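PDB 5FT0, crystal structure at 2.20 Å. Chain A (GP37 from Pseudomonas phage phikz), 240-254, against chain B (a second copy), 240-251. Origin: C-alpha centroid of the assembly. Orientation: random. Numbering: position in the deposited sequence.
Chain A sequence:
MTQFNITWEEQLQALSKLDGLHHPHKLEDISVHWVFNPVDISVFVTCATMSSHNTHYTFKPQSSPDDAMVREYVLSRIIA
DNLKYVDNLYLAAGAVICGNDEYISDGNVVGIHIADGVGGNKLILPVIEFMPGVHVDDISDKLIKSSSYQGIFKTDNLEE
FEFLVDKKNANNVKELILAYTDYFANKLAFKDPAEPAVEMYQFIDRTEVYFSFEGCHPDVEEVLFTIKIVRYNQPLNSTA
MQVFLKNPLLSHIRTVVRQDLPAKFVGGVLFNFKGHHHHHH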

ATOM      1  N   ALA A 240       0.410  16.710  23.258  1.00 75.53           N
ATOM      2  CA  ALA A 240       1.707  16.472  22.630  1.00 76.34           C
ATOM      3  C   ALA A 240       1.585  15.514  21.450  1.00 76.08           C
ATOM      4  O   ALA A 240       2.266  15.675  20.433  1.00 74.53           O
HETATM    5  N   MSE A 241       0.718  14.519  21.564  1.00 73.53           N
HETATM    6  CA  MSE A 241       0.374  13.685  20.421  1.00 71.63           C
HETATM    7  C   MSE A 241      -0.345  14.491  19.357  1.00 72.15           C
HETATM    8  O   MSE A 241       0.185  14.666  18.280  1.00 77.79           O
ATOM      9  N   GLN A 242      -1.514  15.052  19.678  1.00 72.56           N
ATOM     10  CA  GLN A 242      -2.355  15.804  18.735  1.00 64.38           C
ATOM     11  C   GLN A 242      -1.621  16.727  17.769  1.00 68.18           C
ATOM     12  O   GLN A 242      -2.111  16.970  16.663  1.00 67.56           O
ATOM     13  N   VAL A 243      -0.469  17.264  18.172  1.00 62.76           N
ATOM     14  CA  VAL A 243       0.347  18.015  17.223  1.00 60.68           C
ATOM     15  C   VAL A 243       1.131  17.090  16.302  1.00 63.13           C
ATOM     16  O   VAL A 243       1.517  17.507  15.202  1.00 62.87           O
ATOM     17  N   PHE A 244       1.366  15.840  16.713  1.00 63.88           N
ATOM     18  CA  PHE A 244       2.095  14.903  15.863  1.00 54.12           C
ATOM     19  C   PHE A 244       1.261  14.493  14.656  1.00 56.27           C
ATOM     20  O   PHE A 244       1.769  14.465  13.531  1.00 56.76           O
ATOM     21  N   LEU A 245      -0.027  14.180  14.859  1.00 51.74           N
ATOM     22  CA  LEU A 245      -0.853  13.805  13.709  1.00 54.59           C
ATOM     23  C   LEU A 245      -1.085  14.945  12.727  1.00 56.60           C
ATOM     24  O   LEU A 245      -1.731  14.714  11.702  1.00 58.88           O
ATOM     25  N   LYS A 246      -0.633  16.162  13.012  1.00 55.08           N
ATOM     26  CA  LYS A 246      -0.774  17.266  12.073  1.00 60.23           C
ATOM     27  C   LYS A 246       0.555  17.725  11.490  1.00 55.00           C
ATOM     28  O   LYS A 246       0.578  18.702  10.735  1.00 60.58           O
ATOM     29  N   ASN A 247       1.655  17.060  11.830  1.00 50.80           N
ATOM     30  CA  ASN A 247       2.916  17.305  11.145  1.00 45.76           C
ATOM     31  C   ASN A 247       2.726  17.057   9.649  1.00 47.93           C
ATOM     32  O   ASN A 247       2.248  15.981   9.262  1.00 45.22           O
ATOM     33  N   PRO A 248       3.068  18.017   8.785  1.00 50.31           N
ATOM     34  CA  PRO A 248       2.808  17.832   7.347  1.00 44.61           C
ATOM     35  C   PRO A 248       3.588  16.687   6.727  1.00 43.01           C
ATOM     36  O   PRO A 248       3.163  16.172   5.685  1.00 43.61           O
ATOM     37  N   LEU A 249       4.709  16.272   7.329  1.00 36.84           N
ATOM     38  CA  LEU A 249       5.481  15.155   6.794  1.00 37.79           C
ATOM     39  C   LEU A 249       4.644  13.890   6.660  1.00 37.56           C
ATOM     40  O   LEU A 249       4.876  13.087   5.749  1.00 40.16           O
ATOM     41  N   LEU A 250       3.669  13.698   7.554  1.00 32.44           N
ATOM     42  CA  LEU A 250       2.922  12.444   7.596  1.00 36.12           C
ATOM     43  C   LEU A 250       2.216  12.161   6.275  1.00 35.39           C
ATOM     44  O   LEU A 250       2.161  11.009   5.830  1.00 40.02           O
ATOM     45  N   SER A 251       1.674  13.197   5.634  1.00 28.17           N
ATOM     46  CA  SER A 251       0.956  12.999   4.379  1.00 43.11           C
ATOM     47  C   SER A 251       1.864  12.517   3.254  1.00 42.49           C
ATOM     48  O   SER A 251       1.373  11.902   2.301  1.00 42.84           O
ATOM     49  N   HIS A 252       3.166  12.773   3.344  1.00 35.51           N
ATOM     50  CA  HIS A 252       4.113  12.376   2.310  1.00 35.49           C
ATOM     51  C   HIS A 252       4.724  11.004   2.559  1.00 36.06           C
ATOM     52  O   HIS A 252       5.479  10.518   1.713  1.00 36.34           O
ATOM     53  N   ILE A 253       4.409  10.368   3.691  1.00 38.77           N
ATOM     54  CA  ILE A 253       4.968   9.058   3.999  1.00 41.24           C
ATOM     55  C   ILE A 253       4.485   8.029   2.983  1.00 39.42           C
ATOM     56  O   ILE A 253       3.327   8.053   2.547  1.00 41.40           O
ATOM     57  N   ARG A 254       5.383   7.128   2.589  1.00 43.86           N
ATOM     58  CA  ARG A 254       5.056   6.017   1.706  1.00 44.30           C
ATOM     59  C   ARG A 254       5.707   4.749   2.248  1.00 52.90           C
ATOM     60  O   ARG A 254       6.624   4.801   3.072  1.00 46.21           O
TER
ATOM     61  N   ALA B 240      13.497  19.512  14.763  1.00 86.30           N
ATOM     62  CA  ALA B 240      12.218  18.813  14.791  1.00 78.16           C
ATOM     63  C   ALA B 240      12.287  17.445  14.129  1.00 66.01           C
ATOM     64  O   ALA B 240      11.448  16.586  14.421  1.00 61.10           O
HETATM   65  N   MSE B 241      13.264  17.223  13.259  1.00 65.96           N
HETATM   66  CA  MSE B 241      13.391  15.953  12.557  1.00 77.88           C
HETATM   67  C   MSE B 241      13.710  14.810  13.514  1.00 70.81           C
HETATM   68  O   MSE B 241      13.195  13.703  13.360  1.00 69.03           O
ATOM     69  N   GLN B 242      14.564  15.082  14.503  1.00 67.51           N
ATOM     70  CA  GLN B 242      14.915  14.046  15.470  1.00 70.50           C
ATOM     71  C   GLN B 242      13.742  13.731  16.390  1.00 59.01           C
ATOM     72  O   GLN B 242      13.502  12.562  16.714  1.00 57.95           O
ATOM     73  N   VAL B 243      13.007  14.756  16.823  1.00 57.08           N
ATOM     74  CA  VAL B 243      11.780  14.525  17.584  1.00 54.67           C
ATOM     75  C   VAL B 243      10.815  13.669  16.773  1.00 62.33           C
ATOM     76  O   VAL B 243      10.231  12.704  17.281  1.00 52.70           O
ATOM     77  N   PHE B 244      10.658  13.997  15.488  1.00 61.55           N
ATOM     78  CA  PHE B 244       9.681  13.305  14.656  1.00 51.07           C
ATOM     79  C   PHE B 244      10.095  11.866  14.379  1.00 52.57           C
ATOM     80  O   PHE B 244       9.271  10.949  14.474  1.00 51.76           O
ATOM     81  N   LEU B 245      11.367  11.645  14.039  1.00 49.48           N
ATOM     82  CA  LEU B 245      11.797  10.324  13.596  1.00 46.12           C
ATOM     83  C   LEU B 245      11.847   9.303  14.725  1.00 48.51           C
ATOM     84  O   LEU B 245      11.795   8.099  14.451  1.00 47.61           O
ATOM     85  N   LYS B 246      11.952   9.740  15.978  1.00 45.47           N
ATOM     86  CA  LYS B 246      12.026   8.803  17.091  1.00 50.56           C
ATOM     87  C   LYS B 246      10.660   8.467  17.677  1.00 47.17           C
ATOM     88  O   LYS B 246      10.581   7.617  18.571  1.00 43.24           O
ATOM     89  N   ASN B 247       9.595   9.101  17.198  1.00 43.44           N
ATOM     90  CA  ASN B 247       8.252   8.809  17.682  1.00 44.94           C
ATOM     91  C   ASN B 247       7.870   7.377  17.319  1.00 40.76           C
ATOM     92  O   ASN B 247       7.849   7.033  16.128  1.00 39.08           O
ATOM     93  N   PRO B 248       7.561   6.520  18.298  1.00 41.64           N
ATOM     94  CA  PRO B 248       7.331   5.096  17.993  1.00 38.60           C
ATOM     95  C   PRO B 248       6.083   4.830  17.175  1.00 33.24           C
ATOM     96  O   PRO B 248       5.940   3.723  16.643  1.00 37.04           O
ATOM     97  N   LEU B 249       5.174   5.796  17.065  1.00 31.13           N
ATOM     98  CA  LEU B 249       3.972   5.595  16.265  1.00 39.32           C
ATOM     99  C   LEU B 249       4.279   5.267  14.821  1.00 36.21           C
ATOM    100  O   LEU B 249       3.499   4.569  14.166  1.00 36.13           O
ATOM    101  N   LEU B 250       5.371   5.818  14.293  1.00 30.14           N
ATOM    102  CA  LEU B 250       5.695   5.616  12.888  1.00 35.24           C
ATOM    103  C   LEU B 250       5.852   4.139  12.562  1.00 35.56           C
ATOM    104  O   LEU B 250       5.499   3.708  11.459  1.00 40.99           O
ATOM    105  N   SER B 251       6.346   3.346  13.511  1.00 34.80           N
ATOM    106  CA  SER B 251       6.552   1.920  13.295  1.00 35.38           C
ATOM    107  C   SER B 251       5.261   1.113  13.366  1.00 43.89           C
ATOM    108  O   SER B 251       5.308  -0.111  13.209  1.00 44.01           O
TER

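The two copies meet through the same segment, and the contact is almost wholly apolar. No hydrogen bond crosses between the stretches.

Ala B240 points toward chain A but stays too far away to touch it. The CA-to-CB bond of Met B241, a selenomethionine, runs sideways to chain A. Its chi1 t, chi2 p, chi3 t conformation brings the end nearer, and SE lies 3.7 Å from CD1 of Leu A249.

Phe B244 is the centre of the chain B side. It points toward chain A with chi1 t, as does Phe A244. The two rings are near parallel, with planes at 29°, but they are slid apart and barely overlap. Their centroids are 5.5 Å apart, and CE1 of Phe B244 lies 3.6 Å from CE1 of Phe A244. Leu A249 covers one face of the Phe B244 ring, its CD1 4.1 Å from the ring centroid in a CH-pi contact. At the ring edge, CZ of Phe B244 meets CD2 of Leu A250 at 3.7 Å.

Leu B245 points away, and Lys B246 is out of reach. Asn B247 points toward chain A with chi1 t. Its OD1 accepts from N of Leu B249 at 3.0 Å, within its own chain. Its ND2 sits over a face of the Phe A244 ring, 3.3 Å from CD1 of Phe A244.

Leu B249 (chi1 m, chi2 t) points toward chain A. Its CD1 packs 3.3 Å from SE of Met A241, a poorly ordered selenomethionine, and 3.4 Å from CE2 of Phe A244. Leu B250 has the same rotamer but leaves sideways. Its CD2 reaches CZ of Phe A244 at 3.7 Å, and both CD2 of Leu A250 and CD1 of Ile A253 at 4.0 Å. Ser B251 is out of reach; its OG donates to O of Pro B248 at 2.6 Å.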

ATOM      1  CB  ALA A 240       2.695  15.943  23.668  1.00 79.64           C
HETATM    2  CB  MSE A 241      -0.468  12.483  20.860  1.00 70.98           C
HETATM    3  CG  MSE A 241      -1.205  11.681  19.762  1.00 83.62           C
HETATM    4 SE   MSE A 241      -0.066  10.424  18.838  1.00161.44          SE
HETATM    5  CE  MSE A 241      -0.173   8.738  19.701  1.00 86.80           C
ATOM      6  CB  GLN A 242      -3.391  16.658  19.479  1.00 66.73           C
ATOM      7  CG  GLN A 242      -4.696  15.942  19.708  1.00 72.80           C
ATOM      8  CD  GLN A 242      -5.317  15.464  18.414  1.00 73.33           C
ATOM      9  OE1 GLN A 242      -5.269  16.151  17.394  1.00 74.97           O
ATOM     10  NE2 GLN A 242      -5.892  14.268  18.446  1.00 74.68           N
ATOM     11  CB  VAL A 243       1.319  18.981  17.925  1.00 63.23           C
ATOM     12  CG1 VAL A 243       0.597  19.805  18.986  1.00 62.84           C
ATOM     13  CG2 VAL A 243       2.494  18.226  18.526  1.00 59.26           C
ATOM     14  CB  PHE A 244       2.528  13.681  16.676  1.00 52.00           C
ATOM     15  CG  PHE A 244       3.150  12.583  15.854  1.00 53.57           C
ATOM     16  CD1 PHE A 244       4.480  12.651  15.481  1.00 48.59           C
ATOM     17  CD2 PHE A 244       2.406  11.479  15.463  1.00 52.60           C
ATOM     18  CE1 PHE A 244       5.059  11.641  14.727  1.00 49.39           C
ATOM     19  CE2 PHE A 244       2.980  10.470  14.706  1.00 48.34           C
ATOM     20  CZ  PHE A 244       4.307  10.549  14.343  1.00 45.20           C
ATOM     21  CB  LEU A 245      -2.227  13.252  14.126  1.00 54.49           C
ATOM     22  CG  LEU A 245      -2.462  11.868  14.736  1.00 63.94           C
ATOM     23  CD1 LEU A 245      -1.738  10.758  13.970  1.00 56.96           C
ATOM     24  CD2 LEU A 245      -2.192  11.818  16.225  1.00 65.25           C
ATOM     25  CB  LYS A 246      -1.484  18.453  12.738  1.00 65.65           C
ATOM     26  CG  LYS A 246      -2.449  18.043  13.831  1.00 75.07           C
ATOM     27  CD  LYS A 246      -3.868  17.893  13.305  1.00 80.35           C
ATOM     28  CE  LYS A 246      -4.847  17.683  14.447  1.00 79.18           C
ATOM     29  NZ  LYS A 246      -4.898  18.871  15.346  1.00 72.36           N
ATOM     30  CB  ASN A 247       4.007  16.393  11.712  1.00 49.52           C
ATOM     31  CG  ASN A 247       5.402  16.753  11.219  1.00 49.25           C
ATOM     32  OD1 ASN A 247       5.625  16.963  10.027  1.00 49.65           O
ATOM     33  ND2 ASN A 247       6.352  16.821  12.146  1.00 47.51           N
ATOM     34  CB  PRO A 248       3.223  19.179   6.740  1.00 43.08           C
ATOM     35  CG  PRO A 248       4.226  19.727   7.706  1.00 46.63           C
ATOM     36  CD  PRO A 248       3.750  19.293   9.066  1.00 50.74           C
ATOM     37  CB  LEU A 249       6.691  14.870   7.686  1.00 37.09           C
ATOM     38  CG  LEU A 249       7.900  15.802   7.630  1.00 43.99           C
ATOM     39  CD1 LEU A 249       8.986  15.301   8.571  1.00 39.10           C
ATOM     40  CD2 LEU A 249       8.428  15.909   6.207  1.00 34.11           C
ATOM     41  CB  LEU A 250       1.912  12.474   8.742  1.00 36.39           C
ATOM     42  CG  LEU A 250       2.471  12.419  10.162  1.00 39.62           C
ATOM     43  CD1 LEU A 250       1.339  12.469  11.169  1.00 42.99           C
ATOM     44  CD2 LEU A 250       3.295  11.159  10.350  1.00 37.07           C
ATOM     45  CB  SER A 251       0.258  14.295   3.960  1.00 33.26           C
ATOM     46  OG  SER A 251       1.194  15.340   3.769  1.00 40.50           O
ATOM     47  CB  HIS A 252       5.222  13.423   2.191  1.00 32.92           C
ATOM     48  CG  HIS A 252       4.712  14.817   1.997  1.00 34.38           C
ATOM     49  ND1 HIS A 252       4.116  15.235   0.827  1.00 30.10           N
ATOM     50  CD2 HIS A 252       4.705  15.887   2.826  1.00 35.82           C
ATOM     51  CE1 HIS A 252       3.762  16.503   0.944  1.00 32.58           C
ATOM     52  NE2 HIS A 252       4.109  16.922   2.147  1.00 35.59           N
ATOM     53  CB  ILE A 253       4.589   8.651   5.433  1.00 41.42           C
ATOM     54  CG1 ILE A 253       5.279   9.561   6.448  1.00 46.31           C
ATOM     55  CG2 ILE A 253       4.956   7.204   5.704  1.00 48.91           C
ATOM     56  CD1 ILE A 253       5.015   9.170   7.884  1.00 37.26           C
ATOM     57  CB  ARG A 254       5.515   6.277   0.264  1.00 42.32           C
ATOM     58  CG  ARG A 254       4.912   7.514  -0.385  1.00 47.78           C
ATOM     59  CD  ARG A 254       3.411   7.368  -0.590  1.00 58.52           C
ATOM     60  NE  ARG A 254       2.841   8.535  -1.262  1.00 59.26           N
ATOM     61  CZ  ARG A 254       2.294   9.571  -0.632  1.00 54.83           C
ATOM     62  NH1 ARG A 254       2.233   9.594   0.694  1.00 40.38           N
ATOM     63  NH2 ARG A 254       1.806  10.587  -1.331  1.00 50.32           N
TER
ATOM     64  CB  ALA B 240      11.138  19.661  14.117  1.00 80.49           C
HETATM   65  CB  MSE B 241      14.468  16.046  11.476  1.00 79.53           C
HETATM   66  CG  MSE B 241      14.334  14.982  10.408  1.00 87.05           C
HETATM   67 SE   MSE B 241      12.538  14.949   9.648  1.00113.60          SE
HETATM   68  CE  MSE B 241      12.689  13.311   8.608  1.00 79.48           C
ATOM     69  CB  GLN B 242      16.142  14.469  16.277  1.00 69.17           C
ATOM     70  CG  GLN B 242      17.458  14.290  15.535  1.00 78.63           C
ATOM     71  CD  GLN B 242      17.505  13.008  14.721  1.00 84.92           C
ATOM     72  OE1 GLN B 242      17.713  13.038  13.507  1.00 82.93           O
ATOM     73  NE2 GLN B 242      17.324  11.872  15.390  1.00 82.62           N
ATOM     74  CB  VAL B 243      11.140  15.866  17.988  1.00 60.91           C
ATOM     75  CG1 VAL B 243       9.649  15.701  18.227  1.00 59.78           C
ATOM     76  CG2 VAL B 243      11.820  16.435  19.220  1.00 63.93           C
ATOM     77  CB  PHE B 244       9.486  14.073  13.347  1.00 55.20           C
ATOM     78  CG  PHE B 244       8.572  13.389  12.374  1.00 41.07           C
ATOM     79  CD1 PHE B 244       7.200  13.547  12.464  1.00 42.83           C
ATOM     80  CD2 PHE B 244       9.086  12.592  11.362  1.00 55.51           C
ATOM     81  CE1 PHE B 244       6.356  12.920  11.567  1.00 48.66           C
ATOM     82  CE2 PHE B 244       8.247  11.961  10.462  1.00 48.52           C
ATOM     83  CZ  PHE B 244       6.879  12.127  10.564  1.00 44.72           C
ATOM     84  CB  LEU B 245      13.168  10.412  12.921  1.00 59.92           C
ATOM     85  CG  LEU B 245      13.172  10.927  11.481  1.00 66.38           C
ATOM     86  CD1 LEU B 245      14.507  10.644  10.811  1.00 59.91           C
ATOM     87  CD2 LEU B 245      12.028  10.307  10.692  1.00 62.37           C
ATOM     88  CB  LYS B 246      12.943   9.351  18.193  1.00 37.54           C
ATOM     89  CG  LYS B 246      12.351  10.489  19.011  1.00 42.21           C
ATOM     90  CD  LYS B 246      13.355  10.984  20.047  1.00 41.11           C
ATOM     91  CE  LYS B 246      12.732  11.991  20.996  1.00 41.67           C
ATOM     92  NZ  LYS B 246      13.724  12.489  21.997  1.00 42.18           N
ATOM     93  CB  ASN B 247       7.250   9.800  17.093  1.00 38.53           C
ATOM     94  CG  ASN B 247       5.900   9.746  17.785  1.00 46.12           C
ATOM     95  OD1 ASN B 247       5.328   8.674  17.973  1.00 46.78           O
ATOM     96  ND2 ASN B 247       5.385  10.907  18.168  1.00 44.14           N
ATOM     97  CB  PRO B 248       7.223   4.452  19.381  1.00 38.23           C
ATOM     98  CG  PRO B 248       6.771   5.568  20.275  1.00 40.89           C
ATOM     99  CD  PRO B 248       7.428   6.812  19.736  1.00 40.38           C
ATOM    100  CB  LEU B 249       3.145   6.848  16.276  1.00 34.80           C
ATOM    101  CG  LEU B 249       2.602   7.169  17.628  1.00 48.33           C
ATOM    102  CD1 LEU B 249       2.035   8.441  17.273  1.00 51.01           C
ATOM    103  CD2 LEU B 249       1.552   6.159  18.000  1.00 45.17           C
ATOM    104  CB  LEU B 250       6.966   6.383  12.536  1.00 31.74           C
ATOM    105  CG  LEU B 250       6.912   7.900  12.721  1.00 38.52           C
ATOM    106  CD1 LEU B 250       8.300   8.502  12.570  1.00 41.59           C
ATOM    107  CD2 LEU B 250       5.941   8.522  11.725  1.00 35.68           C
ATOM    108  CB  SER B 251       7.559   1.375  14.311  1.00 35.28           C
ATOM    109  OG  SER B 251       7.115   1.592  15.637  1.00 50.54           O
TER